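Local coordinates for cytosol aminopeptidase (Coxiella burnetii, PDB 3IJ3), which probably removes amino-terminal residues from peptides as a manganese-dependent metalloaminopeptidase of the M17 family, at residues Q290-V294 and L477-R482; D350-I354 and Q442-A446; A221-G226 and R310-D316; M184-A190 and R228-I233; A26-L30 and L130-G134. All blocks are in the same frame, centred on the assembly; numbering follows the deposited sequence.

Contact 1: Q290-V294 and L477-R482. With SO4 (sulfate ion), chain H.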
# COMPACT_ATOMS: atom_id res chain seq x y z
N GLN A 290 18.47 -47.32 4.37
CA GLN A 290 19.90 -47.62 4.37
C GLN A 290 20.40 -48.20 5.68
O GLN A 290 21.60 -48.48 5.84
CB GLN A 290 20.65 -46.34 4.02
CG GLN A 290 20.39 -45.84 2.62
CD GLN A 290 21.20 -46.59 1.57
OE1 GLN A 290 22.37 -46.89 1.78
NE2 GLN A 290 20.58 -46.87 0.42
N GLN A 291 19.48 -48.42 6.60
CA GLN A 291 19.76 -49.00 7.90
C GLN A 291 20.95 -48.37 8.61
O GLN A 291 21.85 -49.08 9.06
CB GLN A 291 19.89 -50.55 7.80
CG GLN A 291 18.56 -51.19 7.31
CD GLN A 291 18.54 -52.70 7.32
OE1 GLN A 291 19.54 -53.36 7.56
NE2 GLN A 291 17.37 -53.26 7.06
N LEU A 292 20.96 -47.06 8.71
CA LEU A 292 22.02 -46.35 9.40
C LEU A 292 21.96 -46.78 10.89
O LEU A 292 20.86 -46.87 11.46
CB LEU A 292 21.80 -44.85 9.26
CG LEU A 292 22.96 -43.95 9.65
CD1 LEU A 292 24.12 -44.13 8.67
CD2 LEU A 292 22.50 -42.49 9.70
N PRO A 293 23.12 -47.05 11.52
CA PRO A 293 23.15 -47.51 12.91
C PRO A 293 22.97 -46.40 13.94
O PRO A 293 23.91 -46.02 14.68
CB PRO A 293 24.53 -48.18 13.02
CG PRO A 293 25.37 -47.41 12.08
CD PRO A 293 24.48 -47.00 10.94
N VAL A 294 21.74 -45.89 13.97
CA VAL A 294 21.34 -44.84 14.89
C VAL A 294 19.98 -45.18 15.48
O VAL A 294 19.27 -46.06 14.98
CB VAL A 294 21.23 -43.46 14.19
CG1 VAL A 294 22.58 -43.03 13.62
CG2 VAL A 294 20.13 -43.44 13.08
N LEU A 477 25.54 -37.82 7.76
CA LEU A 477 25.14 -38.89 8.66
C LEU A 477 25.86 -40.21 8.37
O LEU A 477 26.27 -40.91 9.29
CB LEU A 477 23.62 -39.09 8.64
CG LEU A 477 22.80 -37.90 9.13
CD1 LEU A 477 21.29 -38.19 8.96
CD2 LEU A 477 23.12 -37.57 10.60
N GLU A 478 26.02 -40.53 7.10
CA GLU A 478 26.74 -41.75 6.74
C GLU A 478 28.20 -41.68 7.16
O GLU A 478 28.76 -42.66 7.66
CB GLU A 478 26.65 -42.04 5.24
CG GLU A 478 25.31 -42.59 4.81
CD GLU A 478 25.40 -43.29 3.45
OE1 GLU A 478 25.90 -42.65 2.49
OE2 GLU A 478 24.98 -44.47 3.36
N GLN A 479 28.82 -40.53 6.95
CA GLN A 479 30.21 -40.33 7.35
C GLN A 479 30.39 -40.40 8.87
O GLN A 479 31.36 -40.98 9.36
CB GLN A 479 30.73 -38.98 6.85
CG GLN A 479 30.88 -38.90 5.32
CD GLN A 479 31.92 -39.86 4.77
OE1 GLN A 479 31.62 -40.70 3.90
NE2 GLN A 479 33.12 -39.78 5.30
N GLN A 480 29.43 -39.82 9.59
CA GLN A 480 29.48 -39.72 11.05
C GLN A 480 29.14 -41.00 11.82
O GLN A 480 29.80 -41.31 12.83
CB GLN A 480 28.54 -38.59 11.50
CG GLN A 480 28.58 -38.23 12.99
CD GLN A 480 29.83 -37.51 13.41
OE1 GLN A 480 30.67 -37.17 12.59
NE2 GLN A 480 29.95 -37.24 14.71
N TYR A 481 28.15 -41.75 11.34
CA TYR A 481 27.65 -42.92 12.05
C TYR A 481 28.00 -44.32 11.56
O TYR A 481 27.81 -45.28 12.32
CB TYR A 481 26.13 -42.77 12.26
CG TYR A 481 25.82 -41.55 13.11
CD1 TYR A 481 26.06 -41.56 14.48
CD2 TYR A 481 25.33 -40.38 12.55
CE1 TYR A 481 25.82 -40.43 15.27
CE2 TYR A 481 25.08 -39.27 13.33
CZ TYR A 481 25.32 -39.30 14.69
OH TYR A 481 25.08 -38.17 15.46
N ARG A 482 28.52 -44.47 10.34
CA ARG A 482 28.93 -45.80 9.85
C ARG A 482 30.24 -46.23 10.51
O ARG A 482 31.10 -45.41 10.82
CB ARG A 482 29.14 -45.80 8.34
CG ARG A 482 27.91 -45.61 7.48
CD ARG A 482 27.01 -46.81 7.49
NE ARG A 482 26.03 -46.75 6.41
CZ ARG A 482 24.92 -47.48 6.36
NH1 ARG A 482 24.09 -47.35 5.34
NH2 ARG A 482 24.61 -48.32 7.35
OXT ARG A 482 30.50 -47.44 10.72
S SO4 H . 23.30 -49.26 -1.21
O1 SO4 H . 23.48 -50.00 -2.47
O2 SO4 H . 22.99 -50.20 -0.13
O3 SO4 H . 24.54 -48.57 -0.87
O4 SO4 H . 22.22 -48.30 -1.35
O HOH W 1 26.72 -45.20 14.80
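Gln290 meets Arg482, the C-terminal residue, through its backbone carbonyl: Arg482 NH1 gives Gln290 O a hydrogen bond of 2.8 Å, with the oxygen close to the guanidinium plane and the donor tilted 28° from the carbonyl plane. Gln290 NE2 instead donates to O4 of a sulfate ion at 2.8 Å and to Asp165. Gln291, in the positive-phi position of a Schellman motif, adds another carbonyl, and Arg482 NH2 bonds weakly to both oxygens. The guanidinium thus turns an edge to Gln290 O at the end of helix 275-289, while Glu478 OE2, only a long ion pair from Arg482, is held by Arg162. Leu292 lies deeper. In the conformer described, its CD1 lies over the rim of one guanidinium face and its CD2 meets Leu477 CB at 3.7 Å, the two leucines crossing almost perpendicularly. Pro293 is the centre of an inverse gamma turn; its CG comes 3.2 Å from Tyr481 O, and a water donates to both Pro293 O and Tyr481 O. Val294, with CG1 anti to its carbonyl carbon (chi1 -61°), sets that methyl over the Tyr481 ring in a CH-pi contact, 4.0 Å from the centroid and 26° off the normal, nearest CG and so toward the CB end. The arrangement is a Schellman-type helix end leading into strand 295-305, its carbonyls met by the C-terminal arginine, one strongly and one weakly.

Contact 2: D350-I354 and Q442-A446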
# COMPACT_ATOMS: atom_id res chain seq x y z
N ASP A 350 18.62 -35.90 25.65
CA ASP A 350 20.04 -35.61 25.47
C ASP A 350 20.59 -36.38 24.24
O ASP A 350 21.54 -37.17 24.33
CB ASP A 350 20.85 -35.98 26.72
CG ASP A 350 22.27 -35.43 26.67
OD1 ASP A 350 22.50 -34.44 25.94
OD2 ASP A 350 23.16 -36.01 27.34
N PRO A 351 19.97 -36.15 23.07
CA PRO A 351 20.36 -36.86 21.87
C PRO A 351 21.74 -36.47 21.38
O PRO A 351 22.26 -35.40 21.76
CB PRO A 351 19.27 -36.46 20.86
CG PRO A 351 18.81 -35.13 21.29
CD PRO A 351 18.98 -35.10 22.80
N ASP A 352 22.34 -37.32 20.54
CA ASP A 352 23.66 -37.03 19.98
C ASP A 352 23.59 -35.89 18.96
O ASP A 352 24.58 -35.16 18.77
CB ASP A 352 24.23 -38.28 19.30
CG ASP A 352 25.71 -38.18 19.03
OD1 ASP A 352 26.47 -37.92 19.98
OD2 ASP A 352 26.16 -38.44 17.89
N LEU A 353 22.43 -35.74 18.31
CA LEU A 353 22.22 -34.74 17.27
C LEU A 353 20.74 -34.45 17.07
O LEU A 353 19.92 -35.37 17.15
CB LEU A 353 22.76 -35.27 15.92
CG LEU A 353 22.53 -34.41 14.68
CD1 LEU A 353 23.33 -33.12 14.77
CD2 LEU A 353 22.92 -35.24 13.44
N ILE A 354 20.42 -33.18 16.86
CA ILE A 354 19.07 -32.75 16.49
C ILE A 354 19.19 -31.98 15.19
O ILE A 354 20.06 -31.10 15.07
CB ILE A 354 18.40 -31.82 17.52
CG1 ILE A 354 18.33 -32.49 18.89
CG2 ILE A 354 16.97 -31.38 17.00
CD1 ILE A 354 17.82 -31.56 20.04
N GLN A 442 24.95 -27.52 24.63
CA GLN A 442 25.63 -28.83 24.80
C GLN A 442 25.10 -29.96 23.93
O GLN A 442 25.67 -31.06 23.92
CB GLN A 442 25.60 -29.27 26.28
CG GLN A 442 26.13 -28.20 27.25
CD GLN A 442 27.49 -27.64 26.84
OE1 GLN A 442 27.71 -26.42 26.88
NE2 GLN A 442 28.40 -28.52 26.39
N ILE A 443 23.99 -29.72 23.23
CA ILE A 443 23.41 -30.70 22.33
C ILE A 443 23.66 -30.23 20.90
O ILE A 443 23.17 -29.17 20.52
CB ILE A 443 21.88 -30.83 22.57
CG1 ILE A 443 21.60 -31.30 23.99
CG2 ILE A 443 21.25 -31.79 21.55
CD1 ILE A 443 20.11 -31.18 24.41
N PRO A 444 24.40 -31.00 20.09
CA PRO A 444 24.67 -30.56 18.70
C PRO A 444 23.35 -30.42 17.94
O PRO A 444 22.56 -31.36 17.89
CB PRO A 444 25.54 -31.69 18.14
CG PRO A 444 26.16 -32.28 19.32
CD PRO A 444 25.13 -32.25 20.39
N TRP A 445 23.13 -29.23 17.40
CA TRP A 445 21.85 -28.91 16.72
C TRP A 445 22.05 -28.10 15.44
O TRP A 445 22.76 -27.07 15.45
CB TRP A 445 20.96 -28.14 17.73
CG TRP A 445 19.79 -27.42 17.13
CD1 TRP A 445 18.72 -27.97 16.46
CD2 TRP A 445 19.56 -26.01 17.16
NE1 TRP A 445 17.85 -26.97 16.05
CE2 TRP A 445 18.34 -25.76 16.48
CE3 TRP A 445 20.27 -24.92 17.70
CZ2 TRP A 445 17.82 -24.47 16.32
CZ3 TRP A 445 19.73 -23.62 17.52
CH2 TRP A 445 18.53 -23.42 16.84
N ALA A 446 21.41 -28.55 14.36
CA ALA A 446 21.44 -27.87 13.08
C ALA A 446 19.99 -27.55 12.70
O ALA A 446 19.10 -28.39 12.87
CB ALA A 446 22.11 -28.74 11.97
O HOH W 2 24.86 -33.19 25.97
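Ile354 and Ile443 meet where two neighbouring parallel strands begin. From CB outward, Ile354 touches two residues of the other segment. CB lies 4.0 Å from Trp445 CD1, and the CG2 branch, anti to the backbone N, reaches the same indole carbon at 3.9 Å. The other branch, which lies beside the backbone N (chi1 -58°), runs back along the partner: CG1 approaches Ile443 CG2, and the CD1 tip settles against that methyl at 3.8 Å. One isoleucine thus spans the tryptophan and the isoleucine two residues before it. Ile443 CG2 also packs on Pro351 CG, whereas its CG1 lies near Asp350 OD1.

The backbone fixes this register. Ile354 N donates to Pro444 O at 3.0 Å, and Ala446 N donates to Ile354 O at the same length. Ile354 therefore bonds with residues on each side of Trp445, the usual pattern of a parallel bridge. Ahead of the strands the prolyl ring of Pro444 rests on the backbone, with CG 3.3 Å from Asp352 O. The polar ends have partners outside the two segments: Asp352 OD2 bonds to Tyr481 OH and Trp445 NE1 to Asp356.

Strands 353-359 and 445-454 are adjacent in the mixed sheet of the catalytic domain, and strand 244-252 pairs with the former through Leu353. Helix 335-347 covers the Ile354 and Ile443 side chains, while Leu353 packs against helices 470-481 and 380-393.

Contact 3: A221-G226 and R310-D316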
# COMPACT_ATOMS: atom_id res chain seq x y z
N ALA A 221 -1.85 -23.87 20.61
CA ALA A 221 -2.26 -22.45 20.44
C ALA A 221 -2.26 -22.03 18.97
O ALA A 221 -3.21 -21.40 18.49
CB ALA A 221 -1.36 -21.52 21.29
N VAL A 222 -1.22 -22.42 18.25
CA VAL A 222 -1.11 -22.07 16.83
C VAL A 222 -2.19 -22.73 16.00
O VAL A 222 -2.82 -22.08 15.20
CB VAL A 222 0.29 -22.39 16.26
CG1 VAL A 222 0.35 -22.27 14.75
CG2 VAL A 222 1.34 -21.49 16.90
N GLY A 223 -2.42 -24.01 16.21
CA GLY A 223 -3.37 -24.73 15.40
C GLY A 223 -4.81 -24.80 15.82
O GLY A 223 -5.62 -25.32 15.06
N ARG A 224 -5.17 -24.18 16.94
CA ARG A 224 -6.51 -24.38 17.47
C ARG A 224 -7.65 -23.78 16.66
O ARG A 224 -8.78 -24.23 16.81
CB ARG A 224 -6.60 -23.90 18.90
CG ARG A 224 -6.58 -22.45 18.99
CD ARG A 224 -6.53 -21.95 20.45
NE ARG A 224 -6.89 -20.55 20.42
CZ ARG A 224 -6.42 -19.61 21.22
NH1 ARG A 224 -5.50 -19.87 22.15
NH2 ARG A 224 -6.83 -18.36 21.03
N ALA A 225 -7.36 -22.79 15.80
CA ALA A 225 -8.37 -22.14 14.99
C ALA A 225 -8.76 -22.92 13.76
O ALA A 225 -9.79 -22.64 13.18
CB ALA A 225 -7.91 -20.72 14.58
N GLY A 226 -7.96 -23.89 13.35
CA GLY A 226 -8.28 -24.63 12.12
C GLY A 226 -9.43 -25.63 12.29
O GLY A 226 -9.69 -26.11 13.39
N ARG A 310 -11.49 -18.79 16.81
CA ARG A 310 -10.54 -19.26 17.86
C ARG A 310 -9.07 -18.86 17.65
O ARG A 310 -8.20 -19.25 18.45
CB ARG A 310 -10.61 -20.78 17.98
CG ARG A 310 -11.98 -21.30 18.38
CD ARG A 310 -12.00 -22.83 18.48
NE ARG A 310 -11.56 -23.52 17.25
CZ ARG A 310 -12.35 -23.91 16.24
NH1 ARG A 310 -13.67 -23.70 16.26
NH2 ARG A 310 -11.81 -24.52 15.19
N SER A 311 -8.79 -18.03 16.63
CA SER A 311 -7.41 -17.64 16.35
C SER A 311 -6.64 -17.02 17.53
O SER A 311 -7.16 -16.10 18.22
CB SER A 311 -7.38 -16.62 15.20
OG SER A 311 -7.71 -17.24 13.95
N TYR A 312 -5.42 -17.50 17.74
CA TYR A 312 -4.51 -16.90 18.72
C TYR A 312 -4.19 -15.47 18.20
O TYR A 312 -4.21 -15.20 16.98
CB TYR A 312 -3.31 -17.81 19.02
CG TYR A 312 -2.13 -17.80 18.08
CD1 TYR A 312 -0.85 -17.80 18.58
CD2 TYR A 312 -2.27 -17.82 16.68
CE1 TYR A 312 0.27 -17.81 17.76
CE2 TYR A 312 -1.15 -17.83 15.84
CZ TYR A 312 0.12 -17.83 16.39
OH TYR A 312 1.26 -17.83 15.62
N ARG A 313 -3.93 -14.56 19.12
CA ARG A 313 -3.87 -13.16 18.78
C ARG A 313 -2.57 -12.45 19.09
O ARG A 313 -1.82 -12.86 19.97
CB ARG A 313 -4.91 -12.43 19.65
CG ARG A 313 -6.28 -13.09 19.74
CD ARG A 313 -7.05 -12.58 20.97
NE ARG A 313 -8.31 -13.30 21.20
CZ ARG A 313 -8.41 -14.47 21.84
NH1 ARG A 313 -7.33 -15.09 22.35
NH2 ARG A 313 -9.59 -15.04 21.98
N PRO A 314 -2.34 -11.32 18.40
CA PRO A 314 -1.21 -10.46 18.76
C PRO A 314 -1.37 -10.06 20.20
O PRO A 314 -2.48 -9.69 20.62
CB PRO A 314 -1.38 -9.26 17.84
CG PRO A 314 -2.09 -9.82 16.61
CD PRO A 314 -2.98 -10.94 17.13
N GLY A 315 -0.31 -10.17 20.98
CA GLY A 315 -0.36 -9.83 22.39
C GLY A 315 -0.66 -11.03 23.27
O GLY A 315 -0.43 -10.97 24.48
N ASP A 316 -1.17 -12.11 22.70
CA ASP A 316 -1.42 -13.31 23.53
C ASP A 316 -0.07 -13.89 24.01
O ASP A 316 0.95 -13.77 23.32
CB ASP A 316 -2.21 -14.39 22.80
CG ASP A 316 -3.71 -14.09 22.71
OD1 ASP A 316 -4.19 -13.13 23.39
OD2 ASP A 316 -4.41 -14.85 21.98
O HOH W 3 -4.83 -20.15 16.46
O HOH W 4 -4.20 -17.46 22.42
O HOH W 5 -11.60 -20.78 14.56
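Arg224 and Arg310 reach past each other, each taking the other's backbone carbonyl. Arg224 NE donates to Arg310 O at 2.7 Å, nearly in line with the C=O, and Arg310 NE answers to Arg224 O at 2.9 Å and 173°. In both cases the oxygen lies close to the guanidinium plane. Weak bonds from the two NH2 groups supplement them, that of Arg310 NH2 extending to Gly226 O. Arg224 leaves its backbone with CG between N and the carbonyl carbon (chi1 73°) and then runs straight to NE, whereas Arg310 bends at chi3 to turn its NE back.

The Arg224 and Arg313 side chains cross at about a right angle, their guanidinium planes 54° apart. NH2 of Arg224 lies 3.6 Å from NH1 of Arg313, but both groups share an anion, Glu182 of a second subunit. Asp316 OD2 forms a salt bridge with Arg313, meeting NH1 at 3.0 Å on the syn side, which probably offsets part of the charge, and a water links it to Arg224 NH1.

Tyr312 lies alongside Val222, pointing the same way: Val222 CA sits over the ring centre, 4.3 Å from the centroid, in a CH-pi contact. The Tyr312 hydroxyl is hydrogen-bonded to Thr331 O.

The last part of helix 217-223 and the turn after it are thus fastened to the loop between strands 295-305 and 317-319; Val222 packs on strand 295-305 and helix 335-347, and Arg313 enters the subunit interface.

Contact 4: M184-A190 and R228-I233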
# COMPACT_ATOMS: atom_id res chain seq x y z
N MET A 184 -4.19 -32.49 2.43
CA MET A 184 -2.95 -32.70 3.15
C MET A 184 -2.96 -31.85 4.42
O MET A 184 -2.14 -30.92 4.58
CB MET A 184 -1.72 -32.41 2.29
CG MET A 184 -0.38 -32.73 2.94
SD MET A 184 -0.22 -34.43 3.58
CE MET A 184 -0.58 -35.42 2.10
N GLY A 185 -3.88 -32.19 5.31
CA GLY A 185 -3.97 -31.55 6.61
C GLY A 185 -3.19 -32.37 7.63
O GLY A 185 -2.52 -33.34 7.31
N PRO A 186 -3.31 -32.00 8.91
CA PRO A 186 -2.54 -32.72 9.94
C PRO A 186 -2.76 -34.24 9.95
O PRO A 186 -1.80 -35.01 10.09
CB PRO A 186 -3.01 -32.06 11.25
CG PRO A 186 -3.37 -30.66 10.84
CD PRO A 186 -4.00 -30.82 9.44
N SER A 187 -4.02 -34.67 9.79
CA SER A 187 -4.36 -36.09 9.77
C SER A 187 -3.72 -36.81 8.59
O SER A 187 -3.19 -37.90 8.75
CB SER A 187 -5.88 -36.27 9.70
OG SER A 187 -6.50 -35.73 10.85
N GLU A 188 -3.76 -36.19 7.42
CA GLU A 188 -3.18 -36.79 6.22
C GLU A 188 -1.65 -36.88 6.33
O GLU A 188 -1.03 -37.83 5.84
CB GLU A 188 -3.58 -36.05 4.95
CG GLU A 188 -5.06 -36.16 4.59
CD GLU A 188 -5.98 -35.25 5.36
OE1 GLU A 188 -5.54 -34.26 5.99
OE2 GLU A 188 -7.20 -35.51 5.30
N LEU A 189 -1.06 -35.89 6.97
CA LEU A 189 0.38 -35.88 7.19
C LEU A 189 0.73 -37.01 8.17
O LEU A 189 1.68 -37.78 7.95
CB LEU A 189 0.83 -34.52 7.70
CG LEU A 189 2.31 -34.23 7.82
CD1 LEU A 189 3.01 -34.53 6.46
CD2 LEU A 189 2.53 -32.78 8.28
N ALA A 190 -0.06 -37.14 9.24
CA ALA A 190 0.14 -38.25 10.17
C ALA A 190 0.02 -39.60 9.47
O ALA A 190 0.83 -40.52 9.71
CB ALA A 190 -0.86 -38.17 11.35
N ARG A 228 -9.36 -28.44 11.12
CA ARG A 228 -8.66 -29.71 11.25
C ARG A 228 -7.70 -29.55 12.42
O ARG A 228 -6.75 -28.77 12.34
CB ARG A 228 -7.97 -30.07 9.96
CG ARG A 228 -9.01 -30.18 8.86
CD ARG A 228 -8.41 -30.43 7.56
NE ARG A 228 -7.43 -29.41 7.20
CZ ARG A 228 -6.73 -29.44 6.07
NH1 ARG A 228 -6.92 -30.43 5.24
NH2 ARG A 228 -5.83 -28.50 5.79
N PRO A 229 -7.96 -30.28 13.50
CA PRO A 229 -7.20 -30.04 14.73
C PRO A 229 -5.71 -30.36 14.67
O PRO A 229 -5.30 -31.22 13.88
CB PRO A 229 -7.91 -30.89 15.78
CG PRO A 229 -8.87 -31.73 15.10
CD PRO A 229 -9.04 -31.26 13.69
N PRO A 230 -4.93 -29.69 15.53
CA PRO A 230 -3.49 -29.88 15.56
C PRO A 230 -3.07 -31.17 16.23
O PRO A 230 -3.80 -31.73 17.06
CB PRO A 230 -3.01 -28.68 16.37
CG PRO A 230 -4.11 -28.44 17.35
CD PRO A 230 -5.37 -28.70 16.54
N LEU A 231 -1.86 -31.62 15.90
CA LEU A 231 -1.31 -32.83 16.50
C LEU A 231 0.21 -32.83 16.42
O LEU A 231 0.80 -31.98 15.76
CB LEU A 231 -1.92 -34.05 15.84
CG LEU A 231 -1.80 -34.20 14.34
CD1 LEU A 231 -0.46 -34.84 14.04
CD2 LEU A 231 -2.89 -35.04 13.69
N LEU A 232 0.81 -33.75 17.16
CA LEU A 232 2.25 -33.96 17.13
C LEU A 232 2.48 -35.41 16.74
O LEU A 232 1.91 -36.32 17.34
CB LEU A 232 2.90 -33.67 18.47
CG LEU A 232 4.40 -33.98 18.59
CD1 LEU A 232 5.25 -33.10 17.66
CD2 LEU A 232 4.83 -33.84 20.03
N ILE A 233 3.26 -35.61 15.70
CA ILE A 233 3.65 -36.94 15.22
C ILE A 233 5.04 -37.26 15.81
O ILE A 233 5.95 -36.46 15.65
CB ILE A 233 3.75 -36.95 13.68
CG1 ILE A 233 2.42 -36.54 13.07
CG2 ILE A 233 4.19 -38.35 13.15
CD1 ILE A 233 2.56 -35.99 11.64
O HOH W 6 -8.80 -32.83 5.23
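Pro186 and Ala190, one helical turn apart, pack on Leu231 and Ile233 in an alpha/beta layer of the catalytic domain. Helix 186-190 and strand 231-233 run nearly parallel, 13° apart, with their axes 9.3 Å from each other. The tight part is apolar. Ile233 pushes its CD1 to 3.6 Å from Ala190 CA, while Ala190 CB rests on the CG1 of the same isoleucine. Leu231, its CG wedged between N and the carbonyl carbon (chi1 56°), directs CD2 at Pro186 CB, 3.9 Å away. Ile206 of strand 203-208 and Ala302 of strand 295-305 close round this layer.

Looser is the pairing of Glu188 with Arg228, on the solvent side with Ser187. Glu188 folds back at chi2, and its OE1 accepts a 2.7 Å hydrogen bond from Gly185 N, the N-cap residue, from above the carboxylate plane. Arg228 approaches from the loop ahead of the strand, but its NH1 is 4.1 Å from Glu188 OE1, which lies well out of the guanidinium plane, so no direct hydrogen bond forms; a water lies between them, accepting from NH1 and 3.1 Å from Glu188 OE2. NH1 also bonds to Ala181 O. Gly185 packs closely: its CA lies against the flat face of this guanidinium, only 3.4 Å from Arg228 NH1.

Contact 5: A26-L30 and L130-G134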
# COMPACT_ATOMS: atom_id res chain seq x y z
N ALA A 26 8.91 -45.75 -9.99
CA ALA A 26 10.22 -46.06 -10.63
C ALA A 26 10.05 -46.61 -12.06
O ALA A 26 10.95 -47.27 -12.60
CB ALA A 26 11.01 -47.05 -9.76
N ASP A 27 8.91 -46.32 -12.69
CA ASP A 27 8.69 -46.81 -14.06
C ASP A 27 9.43 -45.99 -15.14
O ASP A 27 9.24 -46.23 -16.33
CB ASP A 27 7.21 -46.98 -14.39
CG ASP A 27 6.46 -45.68 -14.45
OD1 ASP A 27 7.08 -44.60 -14.33
OD2 ASP A 27 5.21 -45.75 -14.62
N CYS A 28 10.24 -45.01 -14.74
CA CYS A 28 11.09 -44.29 -15.70
C CYS A 28 12.38 -45.11 -15.95
O CYS A 28 13.20 -44.76 -16.81
CB CYS A 28 11.46 -42.90 -15.19
SG CYS A 28 12.23 -42.90 -13.59
N TYR A 29 12.57 -46.18 -15.17
CA TYR A 29 13.76 -47.02 -15.29
C TYR A 29 13.47 -48.42 -15.78
O TYR A 29 12.37 -48.94 -15.59
CB TYR A 29 14.49 -47.15 -13.95
CG TYR A 29 15.02 -45.87 -13.37
CD1 TYR A 29 16.01 -45.16 -14.02
CD2 TYR A 29 14.58 -45.40 -12.13
CE1 TYR A 29 16.53 -43.97 -13.49
CE2 TYR A 29 15.09 -44.24 -11.59
CZ TYR A 29 16.05 -43.52 -12.28
OH TYR A 29 16.55 -42.38 -11.73
N LEU A 30 14.49 -49.02 -16.39
CA LEU A 30 14.45 -50.39 -16.85
C LEU A 30 15.44 -51.16 -16.01
O LEU A 30 16.51 -50.66 -15.70
CB LEU A 30 14.82 -50.48 -18.33
CG LEU A 30 13.88 -49.75 -19.26
CD1 LEU A 30 14.46 -49.71 -20.66
CD2 LEU A 30 12.51 -50.38 -19.25
N LEU A 130 22.07 -40.87 -13.45
CA LEU A 130 20.96 -41.80 -13.43
C LEU A 130 19.78 -41.24 -12.61
O LEU A 130 18.61 -41.31 -13.01
CB LEU A 130 21.40 -43.16 -12.84
CG LEU A 130 22.40 -43.98 -13.65
CD1 LEU A 130 23.04 -45.08 -12.79
CD2 LEU A 130 21.75 -44.57 -14.89
N LEU A 131 20.08 -40.71 -11.44
CA LEU A 131 19.06 -40.11 -10.57
C LEU A 131 18.41 -38.87 -11.21
O LEU A 131 17.17 -38.76 -11.25
CB LEU A 131 19.66 -39.76 -9.21
CG LEU A 131 18.72 -39.08 -8.21
CD1 LEU A 131 17.54 -40.00 -7.89
CD2 LEU A 131 19.51 -38.69 -6.96
N ALA A 132 19.22 -37.98 -11.78
CA ALA A 132 18.71 -36.76 -12.43
C ALA A 132 17.72 -37.11 -13.51
O ALA A 132 16.69 -36.44 -13.64
CB ALA A 132 19.86 -35.92 -13.02
N PHE A 133 18.00 -38.16 -14.29
CA PHE A 133 17.04 -38.59 -15.30
C PHE A 133 15.67 -38.87 -14.68
O PHE A 133 14.63 -38.41 -15.19
CB PHE A 133 17.53 -39.86 -16.02
CG PHE A 133 16.53 -40.37 -17.03
CD1 PHE A 133 16.51 -39.85 -18.31
CD2 PHE A 133 15.59 -41.31 -16.68
CE1 PHE A 133 15.58 -40.28 -19.23
CE2 PHE A 133 14.65 -41.74 -17.60
CZ PHE A 133 14.65 -41.23 -18.87
N GLY A 134 15.68 -39.63 -13.59
CA GLY A 134 14.46 -39.97 -12.88
C GLY A 134 13.74 -38.74 -12.32
O GLY A 134 12.53 -38.61 -12.45
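Tyr29 OH donates to Leu130 O at 2.7 Å. The carbonyl oxygen lies at the edge of the tyrosine ring, near its plane, while the hydroxyl comes from above the carbonyl plane, 41° out of it. Gly134 belongs to the same first shell: its CA lies 3.4 Å from Tyr29 OH and 3.7 Å from Cys28 SG. Phe133 turns a ring edge to Cys28 O, 3.4 Å from CE2, and its CD2 touches Tyr29 CE1 at 4.3 Å.

These groups join the short edge strand 29-30 to helix 123-135 in the alpha/beta N-terminal part of the chain, where the strand borders a mixed sheet next to strand 151-154. A type I turn from Ala26 to Tyr29 leads the chain into it. Cys28 SG, set between the backbone N and carbonyl carbon (chi1 56°), lies over the rim of one face of the Tyr29 ring. Beyond this shell, Val163 and Leu167 of helix 157-178 pack on Tyr29, and Leu153 of the neighbouring strand supports both Leu130 and Phe133. Backbone bonds from Cys28 and Leu30 to Leu153 set the strand in place, and Gly134 O receives the hydroxyl of Tyr171.

In the fold
Contact 5 closes first along the chain and lies in the N-terminal part, its centre about 45 Å from that of contact 3; the other four involve the catalytic part. Contacts 3 and 4 alternate in sequence and touch where helix 217-223 leads toward strand 231-237, close to the subunit interface. The side chain of Val222 in contact 3 is about 8 Å from the lithium ion, which occupies the site formed by Lys250, Asp255, Asp273 and Glu334. Contacts 2 and 4 reach the same large mixed sheet, about 26 Å apart between centres. Contact 2 falls between the segments of contact 1, and the two meet through Tyr481 and Asp352, tying the C-terminal helix to the start of strand 353-359.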